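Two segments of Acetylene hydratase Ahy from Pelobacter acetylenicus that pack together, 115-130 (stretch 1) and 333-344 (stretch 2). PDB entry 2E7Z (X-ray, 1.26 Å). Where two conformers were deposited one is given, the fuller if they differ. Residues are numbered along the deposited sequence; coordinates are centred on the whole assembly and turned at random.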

# COMPACT_ATOMS: atom_id res chain seq x y z
N GLU A 115 -1.84 10.65 -13.61
CA GLU A 115 -1.74 10.00 -14.92
C GLU A 115 -3.04 9.36 -15.41
O GLU A 115 -3.17 9.14 -16.61
CB GLU A 115 -0.54 9.06 -15.03
CG GLU A 115 -0.36 7.98 -13.95
CD GLU A 115 -1.20 6.72 -14.11
OE1 GLU A 115 -1.74 6.40 -15.22
OE2 GLU A 115 -1.30 5.97 -13.10
N TYR A 116 -4.00 9.05 -14.52
CA TYR A 116 -5.37 8.73 -14.93
C TYR A 116 -5.45 7.50 -15.84
O TYR A 116 -6.40 7.36 -16.60
CB TYR A 116 -6.06 9.94 -15.58
CG TYR A 116 -6.14 11.12 -14.65
CD1 TYR A 116 -7.15 11.20 -13.70
CD2 TYR A 116 -5.17 12.13 -14.67
CE1 TYR A 116 -7.23 12.28 -12.82
CE2 TYR A 116 -5.22 13.21 -13.78
CZ TYR A 116 -6.25 13.26 -12.84
OH TYR A 116 -6.35 14.29 -11.94
N GLY A 117 -4.49 6.59 -15.71
CA GLY A 117 -4.46 5.37 -16.53
C GLY A 117 -3.46 5.39 -17.66
O GLY A 117 -3.22 4.35 -18.32
N THR A 118 -2.86 6.57 -17.92
CA THR A 118 -1.96 6.66 -19.05
C THR A 118 -0.61 5.96 -18.84
O THR A 118 0.06 5.66 -19.82
CB THR A 118 -1.73 8.12 -19.50
OG1 THR A 118 -1.13 8.88 -18.45
CG2 THR A 118 -3.05 8.76 -19.92
N LEU A 119 -0.24 5.67 -17.59
CA LEU A 119 0.98 4.94 -17.37
C LEU A 119 0.88 3.50 -17.86
O LEU A 119 1.70 3.06 -18.63
CB LEU A 119 1.41 5.05 -15.89
CG LEU A 119 2.74 4.40 -15.50
CD1 LEU A 119 2.68 2.86 -15.26
CD2 LEU A 119 3.92 4.77 -16.43
N ARG A 120 -0.16 2.79 -17.42
CA ARG A 120 -0.31 1.42 -17.94
C ARG A 120 -0.67 1.45 -19.44
O ARG A 120 -0.30 0.55 -20.17
CB ARG A 120 -1.35 0.60 -17.17
CG ARG A 120 -0.94 0.33 -15.73
CD ARG A 120 0.33 -0.52 -15.56
NE ARG A 120 0.28 -1.92 -16.01
CZ ARG A 120 -0.14 -2.92 -15.24
NH1 ARG A 120 -0.69 -2.69 -14.05
NH2 ARG A 120 -0.09 -4.15 -15.74
N ARG A 121 -1.36 2.52 -19.88
CA ARG A 121 -1.61 2.71 -21.31
C ARG A 121 -0.31 2.64 -22.09
O ARG A 121 -0.16 1.89 -23.06
CB ARG A 121 -2.37 4.00 -21.53
CG ARG A 121 -2.84 4.28 -22.96
CD ARG A 121 -3.54 5.62 -22.95
NE ARG A 121 -4.15 5.97 -24.24
CZ ARG A 121 -5.42 5.70 -24.59
NH1 ARG A 121 -6.23 5.05 -23.74
NH2 ARG A 121 -5.87 6.06 -25.80
N PHE A 122 0.66 3.45 -21.66
CA PHE A 122 1.97 3.46 -22.28
C PHE A 122 2.65 2.10 -22.24
O PHE A 122 3.14 1.61 -23.27
CB PHE A 122 2.85 4.51 -21.56
CG PHE A 122 4.29 4.48 -21.94
CD1 PHE A 122 4.71 5.02 -23.16
CD2 PHE A 122 5.25 3.96 -21.09
CE1 PHE A 122 6.03 4.97 -23.55
CE2 PHE A 122 6.60 3.94 -21.45
CZ PHE A 122 6.98 4.45 -22.69
N MET A 123 2.66 1.46 -21.07
CA MET A 123 3.31 0.17 -20.96
C MET A 123 2.62 -0.87 -21.85
O MET A 123 3.30 -1.69 -22.46
CB MET A 123 3.30 -0.34 -19.52
CG MET A 123 4.17 0.54 -18.60
SD MET A 123 4.27 -0.18 -16.93
CE MET A 123 5.39 -1.57 -17.25
N ASN A 124 1.28 -0.82 -21.92
CA ASN A 124 0.52 -1.82 -22.69
C ASN A 124 0.72 -1.64 -24.18
O ASN A 124 0.78 -2.63 -24.90
CB ASN A 124 -0.94 -1.77 -22.26
CG ASN A 124 -1.14 -2.39 -20.87
OD1 ASN A 124 -0.33 -3.22 -20.45
ND2 ASN A 124 -2.22 -2.02 -20.19
N LEU A 125 0.91 -0.40 -24.61
CA LEU A 125 1.23 -0.13 -26.00
C LEU A 125 2.67 -0.52 -26.33
O LEU A 125 2.94 -1.00 -27.43
CB LEU A 125 0.99 1.35 -26.36
CG LEU A 125 -0.49 1.73 -26.33
CD1 LEU A 125 -0.68 3.21 -26.25
CD2 LEU A 125 -1.19 1.20 -27.61
N LEU A 126 3.61 -0.30 -25.41
CA LEU A 126 4.97 -0.75 -25.68
C LEU A 126 5.07 -2.27 -25.69
O LEU A 126 5.84 -2.84 -26.47
CB LEU A 126 5.92 -0.25 -24.60
CG LEU A 126 6.50 1.15 -24.64
CD1 LEU A 126 7.58 1.22 -23.55
CD2 LEU A 126 7.12 1.60 -25.98
N GLY A 127 4.31 -2.93 -24.81
CA GLY A 127 4.27 -4.39 -24.68
C GLY A 127 4.87 -4.91 -23.39
O GLY A 127 5.21 -6.07 -23.30
N SER A 128 5.03 -4.04 -22.38
CA SER A 128 5.57 -4.50 -21.10
C SER A 128 4.48 -4.75 -20.07
O SER A 128 3.73 -3.84 -19.72
CB SER A 128 6.53 -3.50 -20.44
OG SER A 128 6.96 -4.16 -19.25
N PRO A 129 4.43 -5.97 -19.52
CA PRO A 129 3.54 -6.26 -18.42
C PRO A 129 4.18 -5.98 -17.06
O PRO A 129 3.55 -6.16 -16.02
CB PRO A 129 3.37 -7.78 -18.56
CG PRO A 129 4.75 -8.23 -18.94
CD PRO A 129 5.22 -7.16 -19.92
N ASN A 130 5.45 -5.57 -17.05
CA ASN A 130 6.22 -5.59 -15.80
C ASN A 130 6.11 -4.34 -14.91
O ASN A 130 7.09 -3.65 -14.63
CB ASN A 130 7.65 -6.04 -16.08
CG ASN A 130 7.71 -7.52 -16.46
OD1 ASN A 130 8.42 -7.90 -17.41
ND2 ASN A 130 6.91 -8.33 -15.79
N PRO A 333 -13.59 5.29 -16.86
CA PRO A 333 -12.76 4.45 -15.96
C PRO A 333 -11.26 4.51 -16.27
O PRO A 333 -10.84 4.44 -17.43
CB PRO A 333 -13.33 3.02 -16.17
CG PRO A 333 -14.74 3.29 -16.58
CD PRO A 333 -14.65 4.50 -17.51
N ILE A 334 -10.48 4.61 -15.21
CA ILE A 334 -9.02 4.51 -15.35
C ILE A 334 -8.69 3.18 -16.04
O ILE A 334 -7.79 3.11 -16.89
CB ILE A 334 -8.37 4.59 -13.98
CG1 ILE A 334 -8.45 6.04 -13.46
CG2 ILE A 334 -6.93 4.08 -13.99
CD1 ILE A 334 -8.02 6.22 -11.99
N SER A 335 -9.42 2.11 -15.69
CA SER A 335 -9.17 0.82 -16.28
C SER A 335 -9.28 0.84 -17.79
O SER A 335 -8.51 0.14 -18.45
CB SER A 335 -10.21 -0.21 -15.78
OG SER A 335 -10.11 -0.36 -14.36
N LYS A 336 -10.21 1.63 -18.32
CA LYS A 336 -10.40 1.69 -19.77
C LYS A 336 -9.28 2.49 -20.43
O LYS A 336 -8.77 2.12 -21.48
CB LYS A 336 -11.77 2.29 -20.08
CG LYS A 336 -12.92 1.48 -19.48
CD LYS A 336 -14.23 1.79 -20.17
CE LYS A 336 -15.13 0.57 -20.19
NZ LYS A 336 -14.46 -0.58 -20.85
N ILE A 337 -8.86 3.58 -19.76
CA ILE A 337 -7.74 4.40 -20.25
C ILE A 337 -6.45 3.55 -20.30
O ILE A 337 -5.64 3.70 -21.21
CB ILE A 337 -7.58 5.71 -19.40
CG1 ILE A 337 -8.83 6.56 -19.64
CG2 ILE A 337 -6.31 6.48 -19.80
CD1 ILE A 337 -8.98 7.74 -18.68
N GLN A 338 -6.31 2.64 -19.36
CA GLN A 338 -5.11 1.79 -19.29
C GLN A 338 -4.94 0.81 -20.47
O GLN A 338 -3.84 0.33 -20.70
CB GLN A 338 -5.06 1.02 -17.97
CG GLN A 338 -4.87 1.93 -16.78
CD GLN A 338 -4.87 1.20 -15.45
OE1 GLN A 338 -5.62 0.21 -15.30
NE2 GLN A 338 -4.08 1.68 -14.46
N MET A 339 -6.03 0.47 -21.18
CA MET A 339 -5.94 -0.35 -22.41
C MET A 339 -5.22 -1.65 -22.16
O MET A 339 -4.37 -2.07 -22.96
CB MET A 339 -5.23 0.43 -23.52
CG MET A 339 -6.10 1.50 -24.09
SD MET A 339 -5.30 2.42 -25.44
CE MET A 339 -4.83 1.11 -26.59
N HIS A 340 -5.59 -2.34 -21.07
CA HIS A 340 -5.11 -3.71 -20.85
C HIS A 340 -5.42 -4.67 -21.99
O HIS A 340 -4.65 -5.59 -22.24
CB HIS A 340 -5.67 -4.26 -19.55
CG HIS A 340 -5.23 -3.46 -18.35
ND1 HIS A 340 -3.94 -3.49 -17.87
CD2 HIS A 340 -5.92 -2.61 -17.56
CE1 HIS A 340 -3.85 -2.68 -16.83
NE2 HIS A 340 -5.04 -2.14 -16.60
N GLU A 341 -6.51 -4.44 -22.69
CA GLU A 341 -6.81 -5.39 -23.75
C GLU A 341 -5.79 -5.31 -24.87
O GLU A 341 -5.53 -6.33 -25.52
CB GLU A 341 -8.25 -5.30 -24.26
CG GLU A 341 -8.60 -6.41 -25.23
CD GLU A 341 -8.75 -7.77 -24.58
OE1 GLU A 341 -9.64 -7.92 -23.73
OE2 GLU A 341 -8.01 -8.71 -24.96
N ALA A 342 -5.16 -4.15 -25.07
CA ALA A 342 -4.16 -3.98 -26.09
C ALA A 342 -2.88 -4.77 -25.88
O ALA A 342 -2.18 -5.03 -26.85
CB ALA A 342 -3.82 -2.52 -26.28
N LEU A 343 -2.55 -5.10 -24.63
CA LEU A 343 -1.33 -5.87 -24.37
C LEU A 343 -1.55 -7.31 -24.83
O LEU A 343 -2.48 -7.98 -24.37
CB LEU A 343 -1.02 -5.88 -22.90
CG LEU A 343 0.26 -6.57 -22.45
CD1 LEU A 343 1.48 -5.87 -23.02
CD2 LEU A 343 0.31 -6.59 -20.95
N PRO A 344 -0.72 -7.80 -25.78
CA PRO A 344 -0.96 -9.16 -26.29
C PRO A 344 -0.90 -10.23 -25.21
O PRO A 344 -0.12 -10.11 -24.26
CB PRO A 344 0.21 -9.35 -27.28
CG PRO A 344 0.51 -7.99 -27.76
CD PRO A 344 0.40 -7.15 -26.49
O HOH W 1 -1.88 3.64 -15.12
O HOH W 2 -8.90 3.94 -23.84
O HOH W 3 0.16 -3.53 -27.45

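Stretch 1 enters through a type I' turn, Glu115 to Thr118, and continues as a helix over 118-126; against it lies the end of the short helix of stretch 2 and the chain that follows. The CA traces come closest where Arg121 CA lies 4.1 Å from Gln338 CA. Glu115 makes no direct contact, but its carboxylate organizes the helix start: OE1 accepts from Leu119 N at 2.9 Å and from water 1, which in turn accepts from Arg120 N and Gln338 NE2 and so ties the stretches together.

Gly117 suits its place twice over. Its positive phi would jam a CB against the preceding carbonyl, and an ideal CB would fall 2.8 Å from Ile334 O. Without one, the backbones can nestle, and Gln338 CA makes a CA-H...O contact with Gly117 O at 3.3 Å. The methyl Ile337 CG2 fills the adjoining space, 3.7 Å from Gly117 C.

The next helical turn supplies the polar links. Arg120 presents one guanidinium face to His340, with CZ 4.0 Å from CE1 at the imidazole's edge. Arg121, fully extended (t, t, t), reaches a carbonyl left free as the stretch 2 helix runs out: NH1 donates to Ile337 O at 2.9 Å, while Met339 SD lies over one guanidinium face, 3.3 Å from NH1. Water 2 links the same NH1 to Lys336 O. Asn124 points toward stretch 2, and its short amide donates from ND2 to Gln338 O at 2.9 Å. Gln338 O also receives a CA-H...O contact from Arg121 CA at 3.3 Å. Water 3 donates to both Asn124 O and Ala342 O, bridging two acceptors.

Leu125 CD2 meets Met339 CE at 3.8 Å. Beyond the helix, where Gly127 adopts positive phi, Leu343 CD1 packs 3.5 Å from Gly127 C and its CD2 lies 4.1 Å from Pro129 CB.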